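Local coordinates for protein disulfide-isomerase A4 (Rattus norvegicus, PDB 3EC3) that catalyses the rearrangement of disulfide bonds in proteins in the endoplasmic reticulum, the present chain being its noncatalytic b-b' fragment, at residues K9-L14 with T63-F68; V27-V32 with Y55-T60; V77-E82 with P90-M95; S86-R91 with L115-H120. The protein carries 1 engineered substitution. One frame throughout, in Å; residues are numbered along the deposited sequence.

Overall arrangement
Contacts 1 to 3 step across the first of two five-stranded mixed sheets, in the strand order 9-10, 57-60, 28-32, 75-79, 93-96. Contact 1 sets the turn that follows edge strand 9-10 against helix 63-69; contact 2 joins the central parallel strands 57-60 and 28-32, and falls in the chain between the two segments of contact 1. Contact 3, about 10 Å from contact 2 between centres, adds the antiparallel edge. Contact 4 shares Pro90 and Arg91 with it, but turns to the segment leading into the second sheet, about 23 Å from contact 1 between centres. Together they run from the outer edge of one thioredoxin-like domain to its junction with the next.

Contact 1: residues K9-L14 with T63-F68; sequences KEILTL and TEIAKF
Glu64, at the start of helix 63-69, borders Leu14 directly, with Glu64 OE1 4.2 Å from Leu14 CB. A water donates to Leu12 O and, at 3.2 Å, to Glu64 OE1, bridging the loop and the helix. One residue on, Ile65 reaches into the bend of the loop. Its CG1 is anti to the carbonyl carbon (chi1 -63°), and the terminal CD1 meets Ile11 CG2 at 3.6 Å, the two side chains crossing at about a right angle. The same methyl lies 3.5 Å from Thr13 O. A turn later comes Phe68, whose CG, anti to the backbone N (chi1 171°), starts the ring beside Leu14. Leu14 covers one face of that ring: Leu14 CD2 sits 3.2 Å above the ring plane, offset toward the rim, and approaches Phe68 CD1 to 3.3 Å in a CH-pi contact. CD1 of Leu14 touches the same ring more distantly, 4.0 Å from Phe68 CD2. An alanine at Leu14 would probably leave that face of Phe68 without its methyl cover and the ring freer to turn. Around this, Thr13 OG1 N-caps helix 14-23 through Gln16 N, and strand 9-10 pairs with strand 57-60. Ile11 also packs on Val17 and Phe20 of helix 14-23 and on Leu30, while Ile65 rests on Thr60, so the turn from edge strand 9-10 into helix 14-23 is packed against helix 63-69.

Contact 2: residues V27-V32 with Y55-T60; sequences VVILGV and YKFHHT
Strands 28-32 and 57-60 are the two parallel strands of a beta-alpha-beta unit in the thioredoxin-like fold, with Leu30 paired to His58, Gly31 to His59 and Val32 to Thr60. Three backbone bonds hold them: His58 N to Ile29 O at 2.9 Å, Gly31 N to His58 O, nearly straight at 173°, and Thr60 N to Gly31 O, the shortest at 2.7 Å. Toward Val27 the strands part and water takes over: one molecule accepts from Ile29 N and donates to both Val27 O and Lys56 O (2.6 Å to the latter), and a second links Val27 O with Lys56 N. At the Ile29 and Phe57 end of their shared face the packing is apolar. With CG2 anti to the backbone N (CG1 at chi1 -56°), Ile29 sets CG2 3.7 Å from Phe57 CD2, the two side chains side by side. Its CD1 lies over one face of the Phe57 ring, toward the rim, and also meets Tyr55 CB at 3.7 Å. An alanine at Ile29 would probably open a gap between the Tyr55 and Phe57 side chains. On the other face Leu30 CD1 lies 3.9 Å from His58 CB, and Val32 CG2 touches Thr60 CG2. Helix 39-51 covers the Ile29 face through Tyr44, Ala48 and Leu51; helix 63-69 packs on the Leu30 face, strand 75-79 continues the sheet beyond 28-32, and strand 9-10 continues it beyond 57-60.

Contact 3: residues V77-E82 with P90-M95; sequences VLMQPE and PRMHVM
The imidazole of His93, whose backbone pairs with Leu78, has Pro90 CG over one face, 3.6 Å above the plane and offset toward the rim, and it stacks on the ring of His113. At its edge, in the ring plane, lies a water that donates to Leu78 O at 2.8 Å and is only weakly linked to His93 ND1. Leu78 and His93 form an antiparallel hydrogen-bonded pair: Leu78 N to His93 O and His93 N to Leu78 O are both 2.9 Å, each donor in the plane of the carbonyl it meets. Beyond Met79 the two chains part, and a second water spans the gap, accepting from Gln80 N and donating to Arg91 O at 2.6 Å. On the opposite face, Met79 and Met92, both selenomethionines, lie side by side with Met79 CG 3.8 Å from Met92 CB. Val77 CG1 adds a contact to the same Met92 CB at 3.9 Å, and Leu69 of helix 63-69 packs against both selenomethionines. The chemistry thus changes along the contact: direct backbone bonds join Leu78 and His93, with a water added on Leu78 O, whereas a water bridges the loop residues Gln80 and Arg91, where direct pairing has ended.

Contact 4: residues S86-R91 with L115-H120; sequences SKYEPR and LPLVGH
Glu89 and Leu117 make the tight part of this contact. Glu89, its chain extended beyond CG (chi2 161°), pushes its carboxylate against the backbone of Leu117. There OE2 accepts from Leu117 N at 2.8 Å in an almost straight bond, 174° at the hydrogen, though the N-H comes from well above the carboxylate plane, 55° out of it. Leu117 CB presses against the same group, 3.3 Å from Glu89 OE1. That oxygen has two donors of its own: Ser86 OG, at 2.6 Å on the anti lone pair, and a water at 2.7 Å, which in turn accepts from Val118 N. With three hydrogen bonds the carboxylate is probably held in place and is likely to stay ionised. Ser86 OG also accepts from Tyr88 N at 3.1 Å, a bond that helps to hold the hydroxyl where it donates to Glu89. Leu117 is backed by Leu160 and Ala163 of helix 149-163. The other side is looser. Leu117 CD1 reaches only to 4.2 Å from Tyr88 CB and meets the ring obliquely, while the exposed Tyr88 ring leans toward the second domain, its OH bonded to Glu161 and its ring in a cation-pi contact with Lys164. The loop includes a type I beta turn from Ser86 to Glu89, with an ST turn at Ser86, and it ties the first thioredoxin-like domain to the segment that enters the second, a junction between the b and b' domains.

Contact 1: residues K9-L14 with T63-F68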
# COMPACT_ATOMS: atom_id res chain seq x y z
N LYS A 9 -13.80 -8.35 -12.09
CA LYS A 9 -15.04 -7.70 -12.53
C LYS A 9 -14.80 -6.73 -13.66
O LYS A 9 -13.82 -5.98 -13.64
CB LYS A 9 -15.71 -7.00 -11.30
CG LYS A 9 -17.17 -6.75 -11.47
CD LYS A 9 -17.85 -6.45 -10.10
CE LYS A 9 -19.33 -6.46 -10.28
NZ LYS A 9 -20.08 -6.11 -9.05
N GLU A 10 -15.68 -6.70 -14.66
CA GLU A 10 -15.44 -5.78 -15.79
C GLU A 10 -15.65 -4.30 -15.43
O GLU A 10 -16.59 -3.93 -14.68
CB GLU A 10 -16.30 -6.15 -17.04
CG GLU A 10 -15.84 -5.42 -18.32
CD GLU A 10 -16.66 -5.84 -19.59
OE1 GLU A 10 -17.57 -6.66 -19.43
OE2 GLU A 10 -16.42 -5.31 -20.69
N ILE A 11 -14.78 -3.45 -15.97
CA ILE A 11 -14.91 -2.01 -15.86
C ILE A 11 -15.51 -1.60 -17.18
O ILE A 11 -14.99 -1.99 -18.23
CB ILE A 11 -13.52 -1.36 -15.65
CG1 ILE A 11 -13.13 -1.62 -14.17
CG2 ILE A 11 -13.58 0.14 -16.07
CD1 ILE A 11 -12.01 -0.77 -13.57
N LEU A 12 -16.62 -0.86 -17.14
CA LEU A 12 -17.33 -0.47 -18.35
C LEU A 12 -16.93 0.94 -18.79
O LEU A 12 -16.91 1.24 -19.98
CB LEU A 12 -18.85 -0.57 -18.18
CG LEU A 12 -19.34 -1.88 -17.59
CD1 LEU A 12 -20.83 -1.77 -17.26
CD2 LEU A 12 -19.00 -3.03 -18.52
N THR A 13 -16.63 1.84 -17.85
CA THR A 13 -16.44 3.22 -18.23
C THR A 13 -15.15 3.81 -17.67
O THR A 13 -14.56 3.31 -16.69
CB THR A 13 -17.59 4.11 -17.72
OG1 THR A 13 -17.62 4.09 -16.29
CG2 THR A 13 -18.96 3.67 -18.30
N LEU A 14 -14.75 4.92 -18.27
CA LEU A 14 -13.60 5.62 -17.77
C LEU A 14 -13.91 6.16 -16.36
O LEU A 14 -13.04 6.17 -15.48
CB LEU A 14 -13.24 6.75 -18.73
CG LEU A 14 -11.81 6.94 -19.20
CD1 LEU A 14 -11.68 8.38 -19.70
CD2 LEU A 14 -10.85 6.66 -18.05
N THR A 63 -10.48 -0.02 -25.65
CA THR A 63 -9.34 0.71 -26.20
C THR A 63 -9.34 2.15 -25.69
O THR A 63 -8.29 2.74 -25.56
CB THR A 63 -9.28 0.67 -27.76
OG1 THR A 63 -10.48 1.24 -28.31
CG2 THR A 63 -9.13 -0.75 -28.24
N GLU A 64 -10.53 2.68 -25.38
CA GLU A 64 -10.67 4.01 -24.81
C GLU A 64 -9.99 4.11 -23.44
O GLU A 64 -9.24 5.06 -23.15
CB GLU A 64 -12.16 4.36 -24.71
CG GLU A 64 -12.53 5.41 -23.64
CD GLU A 64 -14.04 5.66 -23.59
OE1 GLU A 64 -14.63 5.51 -22.50
OE2 GLU A 64 -14.64 5.96 -24.65
N ILE A 65 -10.19 3.08 -22.61
CA ILE A 65 -9.59 3.11 -21.30
C ILE A 65 -8.09 2.84 -21.40
O ILE A 65 -7.31 3.47 -20.68
CB ILE A 65 -10.32 2.12 -20.32
CG1 ILE A 65 -11.79 2.58 -20.14
CG2 ILE A 65 -9.51 1.98 -19.01
CD1 ILE A 65 -12.59 1.78 -19.12
N ALA A 66 -7.68 1.94 -22.30
CA ALA A 66 -6.26 1.67 -22.53
C ALA A 66 -5.55 2.97 -22.95
O ALA A 66 -4.50 3.32 -22.39
CB ALA A 66 -6.08 0.59 -23.62
N LYS A 67 -6.14 3.68 -23.91
CA LYS A 67 -5.61 5.01 -24.35
C LYS A 67 -5.46 5.98 -23.19
O LYS A 67 -4.37 6.55 -22.97
CB LYS A 67 -6.49 5.60 -25.48
CG LYS A 67 -6.50 4.69 -26.70
CD LYS A 67 -7.34 5.19 -27.90
CE LYS A 67 -7.41 4.10 -28.97
NZ LYS A 67 -8.54 4.31 -29.93
N PHE A 68 -6.54 6.16 -22.41
CA PHE A 68 -6.47 6.96 -21.19
C PHE A 68 -5.33 6.55 -20.28
O PHE A 68 -4.63 7.41 -19.73
CB PHE A 68 -7.80 6.93 -20.41
CG PHE A 68 -7.74 7.55 -19.04
CD1 PHE A 68 -7.58 6.75 -17.91
CD2 PHE A 68 -7.85 8.93 -18.87
CE1 PHE A 68 -7.53 7.32 -16.62
CE2 PHE A 68 -7.79 9.51 -17.59
CZ PHE A 68 -7.64 8.71 -16.47
O HOH W 1 -14.70 2.39 -21.81

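Contact 2: residues V27-V32 with Y55-T60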
# COMPACT_ATOMS: atom_id res chain seq x y z
N VAL A 27 -5.19 -0.88 -3.52
CA VAL A 27 -4.57 -1.04 -4.85
C VAL A 27 -5.69 -1.35 -5.88
O VAL A 27 -6.60 -2.16 -5.60
CB VAL A 27 -3.39 -2.06 -4.84
CG1 VAL A 27 -3.83 -3.50 -4.44
CG2 VAL A 27 -2.64 -2.09 -6.22
N VAL A 28 -5.64 -0.65 -7.01
CA VAL A 28 -6.49 -0.89 -8.15
C VAL A 28 -5.72 -1.83 -9.10
O VAL A 28 -4.67 -1.45 -9.64
CB VAL A 28 -6.75 0.42 -8.89
CG1 VAL A 28 -7.63 0.17 -10.14
CG2 VAL A 28 -7.37 1.49 -7.91
N ILE A 29 -6.27 -3.03 -9.30
CA ILE A 29 -5.64 -4.02 -10.12
C ILE A 29 -6.48 -4.18 -11.38
O ILE A 29 -7.68 -4.54 -11.30
CB ILE A 29 -5.52 -5.36 -9.37
CG1 ILE A 29 -4.77 -5.16 -8.04
CG2 ILE A 29 -4.79 -6.35 -10.23
CD1 ILE A 29 -4.91 -6.42 -7.09
N LEU A 30 -5.87 -3.89 -12.52
CA LEU A 30 -6.59 -3.81 -13.77
C LEU A 30 -5.95 -4.63 -14.87
O LEU A 30 -4.87 -4.24 -15.37
CB LEU A 30 -6.67 -2.38 -14.23
CG LEU A 30 -7.57 -2.21 -15.46
CD1 LEU A 30 -8.97 -2.69 -15.25
CD2 LEU A 30 -7.57 -0.73 -15.88
N GLY A 31 -6.65 -5.65 -15.33
CA GLY A 31 -6.22 -6.40 -16.53
C GLY A 31 -6.73 -5.71 -17.79
O GLY A 31 -7.95 -5.49 -17.93
N VAL A 32 -5.84 -5.41 -18.73
CA VAL A 32 -6.27 -4.71 -19.96
C VAL A 32 -6.01 -5.64 -21.13
O VAL A 32 -4.85 -5.86 -21.50
CB VAL A 32 -5.47 -3.40 -20.17
CG1 VAL A 32 -5.92 -2.64 -21.47
CG2 VAL A 32 -5.57 -2.45 -18.91
N TYR A 55 -7.46 -9.66 -2.56
CA TYR A 55 -7.51 -8.45 -3.41
C TYR A 55 -8.77 -8.39 -4.24
O TYR A 55 -9.39 -9.42 -4.51
CB TYR A 55 -6.32 -8.42 -4.38
CG TYR A 55 -4.98 -8.49 -3.72
CD1 TYR A 55 -4.34 -9.73 -3.55
CD2 TYR A 55 -4.33 -7.34 -3.26
CE1 TYR A 55 -3.11 -9.82 -2.95
CE2 TYR A 55 -3.09 -7.42 -2.64
CZ TYR A 55 -2.49 -8.67 -2.50
OH TYR A 55 -1.26 -8.78 -1.91
N LYS A 56 -9.14 -7.19 -4.69
CA LYS A 56 -10.22 -7.03 -5.68
C LYS A 56 -9.55 -6.88 -7.05
O LYS A 56 -8.59 -6.09 -7.18
CB LYS A 56 -11.01 -5.73 -5.43
CG LYS A 56 -11.79 -5.63 -4.10
CD LYS A 56 -13.15 -6.23 -4.25
CE LYS A 56 -13.23 -7.57 -3.56
NZ LYS A 56 -14.64 -8.09 -3.51
N PHE A 57 -10.09 -7.56 -8.05
CA PHE A 57 -9.55 -7.53 -9.42
C PHE A 57 -10.56 -6.97 -10.44
O PHE A 57 -11.78 -7.28 -10.36
CB PHE A 57 -9.19 -8.97 -9.81
CG PHE A 57 -8.02 -9.51 -9.04
CD1 PHE A 57 -8.20 -10.10 -7.79
CD2 PHE A 57 -6.72 -9.44 -9.56
CE1 PHE A 57 -7.11 -10.60 -7.07
CE2 PHE A 57 -5.63 -9.97 -8.86
CZ PHE A 57 -5.83 -10.54 -7.59
N HIS A 58 -10.07 -6.17 -11.40
CA HIS A 58 -10.92 -5.65 -12.44
C HIS A 58 -10.26 -5.95 -13.78
O HIS A 58 -9.05 -6.27 -13.81
CB HIS A 58 -11.11 -4.15 -12.30
CG HIS A 58 -11.65 -3.77 -10.96
ND1 HIS A 58 -12.99 -3.63 -10.71
CD2 HIS A 58 -11.02 -3.59 -9.76
CE1 HIS A 58 -13.18 -3.32 -9.43
NE2 HIS A 58 -11.99 -3.28 -8.84
N HIS A 59 -11.05 -5.84 -14.85
CA HIS A 59 -10.50 -6.00 -16.21
C HIS A 59 -11.22 -5.12 -17.17
O HIS A 59 -12.32 -4.67 -16.90
CB HIS A 59 -10.56 -7.47 -16.68
CG HIS A 59 -11.94 -8.01 -16.80
ND1 HIS A 59 -12.59 -8.62 -15.76
CD2 HIS A 59 -12.79 -8.06 -17.86
CE1 HIS A 59 -13.78 -9.03 -16.17
NE2 HIS A 59 -13.92 -8.71 -17.45
N THR A 60 -10.58 -4.82 -18.29
CA THR A 60 -11.26 -4.07 -19.31
C THR A 60 -10.79 -4.53 -20.69
O THR A 60 -9.62 -4.95 -20.85
CB THR A 60 -11.04 -2.53 -19.12
OG1 THR A 60 -11.85 -1.83 -20.06
CG2 THR A 60 -9.59 -2.14 -19.34
O HOH W 2 -8.32 -3.50 -7.32
O HOH W 3 -7.31 -4.81 -4.12

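Contact 3: residues V77-E82 with P90-M95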
# COMPACT_ATOMS: atom_id res chain seq x y z
N VAL A 77 -2.13 -3.84 -14.96
CA VAL A 77 -1.77 -2.50 -14.55
C VAL A 77 -2.18 -2.42 -13.08
O VAL A 77 -3.30 -2.77 -12.74
CB VAL A 77 -2.52 -1.43 -15.38
CG1 VAL A 77 -2.20 -0.04 -14.87
CG2 VAL A 77 -2.21 -1.58 -16.90
N LEU A 78 -1.27 -1.96 -12.22
CA LEU A 78 -1.58 -1.76 -10.81
C LEU A 78 -1.37 -0.29 -10.52
O LEU A 78 -0.27 0.27 -10.85
CB LEU A 78 -0.67 -2.58 -9.91
CG LEU A 78 -1.21 -3.95 -9.46
CD1 LEU A 78 -1.00 -4.88 -10.57
CD2 LEU A 78 -0.43 -4.43 -8.18
N MSE A 79 -2.37 0.33 -9.92
CA MSE A 79 -2.31 1.73 -9.59
C MSE A 79 -2.77 1.93 -8.17
O MSE A 79 -3.54 1.12 -7.64
CB MSE A 79 -3.21 2.50 -10.54
CG MSE A 79 -2.75 2.43 -11.98
SE MSE A 79 -4.04 3.32 -13.14
CE MSE A 79 -5.36 1.88 -13.20
N GLN A 80 -2.30 2.99 -7.52
CA GLN A 80 -2.78 3.28 -6.17
C GLN A 80 -3.78 4.44 -6.25
O GLN A 80 -3.65 5.29 -7.12
CB GLN A 80 -1.60 3.70 -5.27
CG GLN A 80 -0.62 2.58 -5.02
CD GLN A 80 -1.17 1.45 -4.16
OE1 GLN A 80 -2.15 1.61 -3.43
NE2 GLN A 80 -0.53 0.31 -4.24
N PRO A 81 -4.70 4.53 -5.29
CA PRO A 81 -5.56 5.69 -5.19
C PRO A 81 -4.69 6.97 -5.01
O PRO A 81 -3.59 6.86 -4.50
CB PRO A 81 -6.33 5.45 -3.90
CG PRO A 81 -6.16 4.03 -3.53
CD PRO A 81 -4.92 3.54 -4.21
N GLU A 82 -5.20 8.13 -5.41
CA GLU A 82 -4.48 9.40 -5.35
C GLU A 82 -3.92 9.62 -3.93
O GLU A 82 -2.81 10.14 -3.77
CB GLU A 82 -5.40 10.60 -5.65
CG GLU A 82 -5.85 10.80 -7.11
CD GLU A 82 -6.23 12.31 -7.46
OE1 GLU A 82 -6.36 13.18 -6.57
OE2 GLU A 82 -6.37 12.63 -8.68
N PRO A 90 5.98 5.48 -9.53
CA PRO A 90 5.25 5.68 -10.79
C PRO A 90 3.75 5.60 -10.52
O PRO A 90 3.34 4.92 -9.55
CB PRO A 90 5.72 4.51 -11.67
CG PRO A 90 6.26 3.49 -10.71
CD PRO A 90 6.73 4.21 -9.49
N ARG A 91 2.92 6.27 -11.32
CA ARG A 91 1.49 6.15 -11.17
C ARG A 91 0.98 4.76 -11.52
O ARG A 91 -0.10 4.36 -11.08
CB ARG A 91 0.76 7.18 -12.02
CG ARG A 91 1.09 8.62 -11.62
CD ARG A 91 0.06 9.12 -10.68
NE ARG A 91 0.29 10.49 -10.24
CZ ARG A 91 -0.36 11.55 -10.71
NH1 ARG A 91 -1.28 11.40 -11.67
NH2 ARG A 91 -0.08 12.78 -10.24
N MSE A 92 1.73 4.04 -12.34
CA MSE A 92 1.32 2.69 -12.66
C MSE A 92 2.47 1.75 -12.71
O MSE A 92 3.57 2.13 -13.14
CB MSE A 92 0.51 2.61 -13.97
CG MSE A 92 0.84 3.58 -15.06
SE MSE A 92 -0.69 3.32 -16.36
CE MSE A 92 -1.65 4.89 -15.88
N HIS A 93 2.24 0.53 -12.23
CA HIS A 93 3.16 -0.57 -12.50
C HIS A 93 2.50 -1.44 -13.55
O HIS A 93 1.36 -1.85 -13.36
CB HIS A 93 3.41 -1.33 -11.22
CG HIS A 93 4.44 -0.67 -10.34
ND1 HIS A 93 4.10 0.15 -9.29
CD2 HIS A 93 5.79 -0.71 -10.36
CE1 HIS A 93 5.19 0.57 -8.67
NE2 HIS A 93 6.23 0.05 -9.30
N VAL A 94 3.22 -1.71 -14.65
CA VAL A 94 2.66 -2.37 -15.82
C VAL A 94 3.46 -3.64 -16.15
O VAL A 94 4.70 -3.58 -16.25
CB VAL A 94 2.63 -1.42 -17.04
CG1 VAL A 94 2.04 -2.11 -18.25
CG2 VAL A 94 1.81 -0.15 -16.71
N MSE A 95 2.76 -4.77 -16.26
CA MSE A 95 3.38 -6.06 -16.59
C MSE A 95 2.75 -6.60 -17.87
O MSE A 95 1.54 -6.55 -18.02
CB MSE A 95 3.17 -7.08 -15.48
CG MSE A 95 3.77 -8.45 -15.79
SE MSE A 95 3.34 -9.69 -14.37
CE MSE A 95 1.62 -9.70 -14.49
O HOH W 4 0.99 1.15 -8.45
O HOH W 5 -0.70 4.97 -8.60

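Contact 4: residues S86-R91 with L115-H120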
# COMPACT_ATOMS: atom_id res chain seq x y z
N SER A 86 2.86 9.19 -4.69
CA SER A 86 3.92 10.06 -4.17
C SER A 86 4.86 10.42 -5.30
O SER A 86 4.85 9.77 -6.36
CB SER A 86 4.75 9.42 -3.04
OG SER A 86 5.71 8.48 -3.58
N LYS A 87 5.67 11.44 -5.05
CA LYS A 87 6.70 11.84 -6.06
C LYS A 87 7.72 10.74 -6.35
O LYS A 87 8.45 10.83 -7.36
CB LYS A 87 7.49 13.06 -5.54
CG LYS A 87 6.66 14.09 -4.93
CD LYS A 87 7.54 15.22 -4.34
CE LYS A 87 8.37 14.79 -3.13
NZ LYS A 87 8.75 16.03 -2.35
N TYR A 88 7.83 9.76 -5.48
CA TYR A 88 8.85 8.69 -5.66
C TYR A 88 8.39 7.41 -6.34
O TYR A 88 9.20 6.49 -6.55
CB TYR A 88 9.46 8.35 -4.31
CG TYR A 88 9.98 9.60 -3.67
CD1 TYR A 88 9.48 10.04 -2.47
CD2 TYR A 88 10.98 10.36 -4.30
CE1 TYR A 88 9.99 11.21 -1.88
CE2 TYR A 88 11.46 11.51 -3.72
CZ TYR A 88 10.97 11.92 -2.53
OH TYR A 88 11.48 13.07 -1.96
N GLU A 89 7.12 7.35 -6.70
CA GLU A 89 6.53 6.12 -7.23
C GLU A 89 5.85 6.40 -8.55
O GLU A 89 5.18 7.42 -8.69
CB GLU A 89 5.48 5.56 -6.21
CG GLU A 89 6.06 5.26 -4.84
CD GLU A 89 4.95 5.17 -3.79
OE1 GLU A 89 4.65 6.18 -3.11
OE2 GLU A 89 4.33 4.08 -3.72
N PRO A 90 5.98 5.48 -9.53
CA PRO A 90 5.25 5.68 -10.79
C PRO A 90 3.75 5.60 -10.52
O PRO A 90 3.34 4.92 -9.55
CB PRO A 90 5.72 4.51 -11.67
CG PRO A 90 6.26 3.49 -10.71
CD PRO A 90 6.73 4.21 -9.49
N ARG A 91 2.92 6.27 -11.32
CA ARG A 91 1.49 6.15 -11.17
C ARG A 91 0.98 4.76 -11.52
O ARG A 91 -0.10 4.36 -11.08
CB ARG A 91 0.76 7.18 -12.02
CG ARG A 91 1.09 8.62 -11.62
CD ARG A 91 0.06 9.12 -10.68
NE ARG A 91 0.29 10.49 -10.24
CZ ARG A 91 -0.36 11.55 -10.71
NH1 ARG A 91 -1.28 11.40 -11.67
NH2 ARG A 91 -0.08 12.78 -10.24
N LEU A 115 1.47 -2.82 -2.32
CA LEU A 115 1.52 -1.85 -1.25
C LEU A 115 2.15 -0.55 -1.75
O LEU A 115 3.17 -0.62 -2.42
CB LEU A 115 2.34 -2.33 -0.03
CG LEU A 115 1.74 -3.28 1.01
CD1 LEU A 115 2.81 -3.45 2.07
CD2 LEU A 115 0.46 -2.74 1.60
N PRO A 116 1.61 0.59 -1.35
CA PRO A 116 2.35 1.81 -1.66
C PRO A 116 3.57 1.98 -0.75
O PRO A 116 3.71 1.28 0.27
CB PRO A 116 1.36 2.91 -1.35
CG PRO A 116 0.38 2.42 -0.44
CD PRO A 116 0.35 0.87 -0.65
N LEU A 117 4.47 2.89 -1.14
CA LEU A 117 5.59 3.23 -0.29
C LEU A 117 5.14 3.60 1.11
O LEU A 117 5.73 3.14 2.10
CB LEU A 117 6.28 4.47 -0.86
CG LEU A 117 7.78 4.55 -0.92
CD1 LEU A 117 8.30 5.97 -1.04
CD2 LEU A 117 8.60 3.60 0.02
N VAL A 118 4.10 4.42 1.23
CA VAL A 118 3.49 4.67 2.57
C VAL A 118 1.97 4.62 2.48
O VAL A 118 1.32 5.59 2.07
CB VAL A 118 3.94 6.00 3.23
CG1 VAL A 118 3.28 6.14 4.64
CG2 VAL A 118 5.44 6.05 3.41
N GLY A 119 1.44 3.46 2.85
CA GLY A 119 0.00 3.21 2.86
C GLY A 119 -0.58 3.44 4.23
O GLY A 119 0.11 3.90 5.14
N HIS A 120 -1.86 3.11 4.37
CA HIS A 120 -2.60 3.31 5.62
C HIS A 120 -2.91 1.93 6.22
O HIS A 120 -3.70 1.16 5.65
CB HIS A 120 -3.92 4.07 5.37
CG HIS A 120 -4.74 4.31 6.62
ND1 HIS A 120 -6.03 4.81 6.57
CD2 HIS A 120 -4.46 4.14 7.93
CE1 HIS A 120 -6.51 4.92 7.79
NE2 HIS A 120 -5.57 4.56 8.65
O HOH W 6 2.92 6.07 -1.04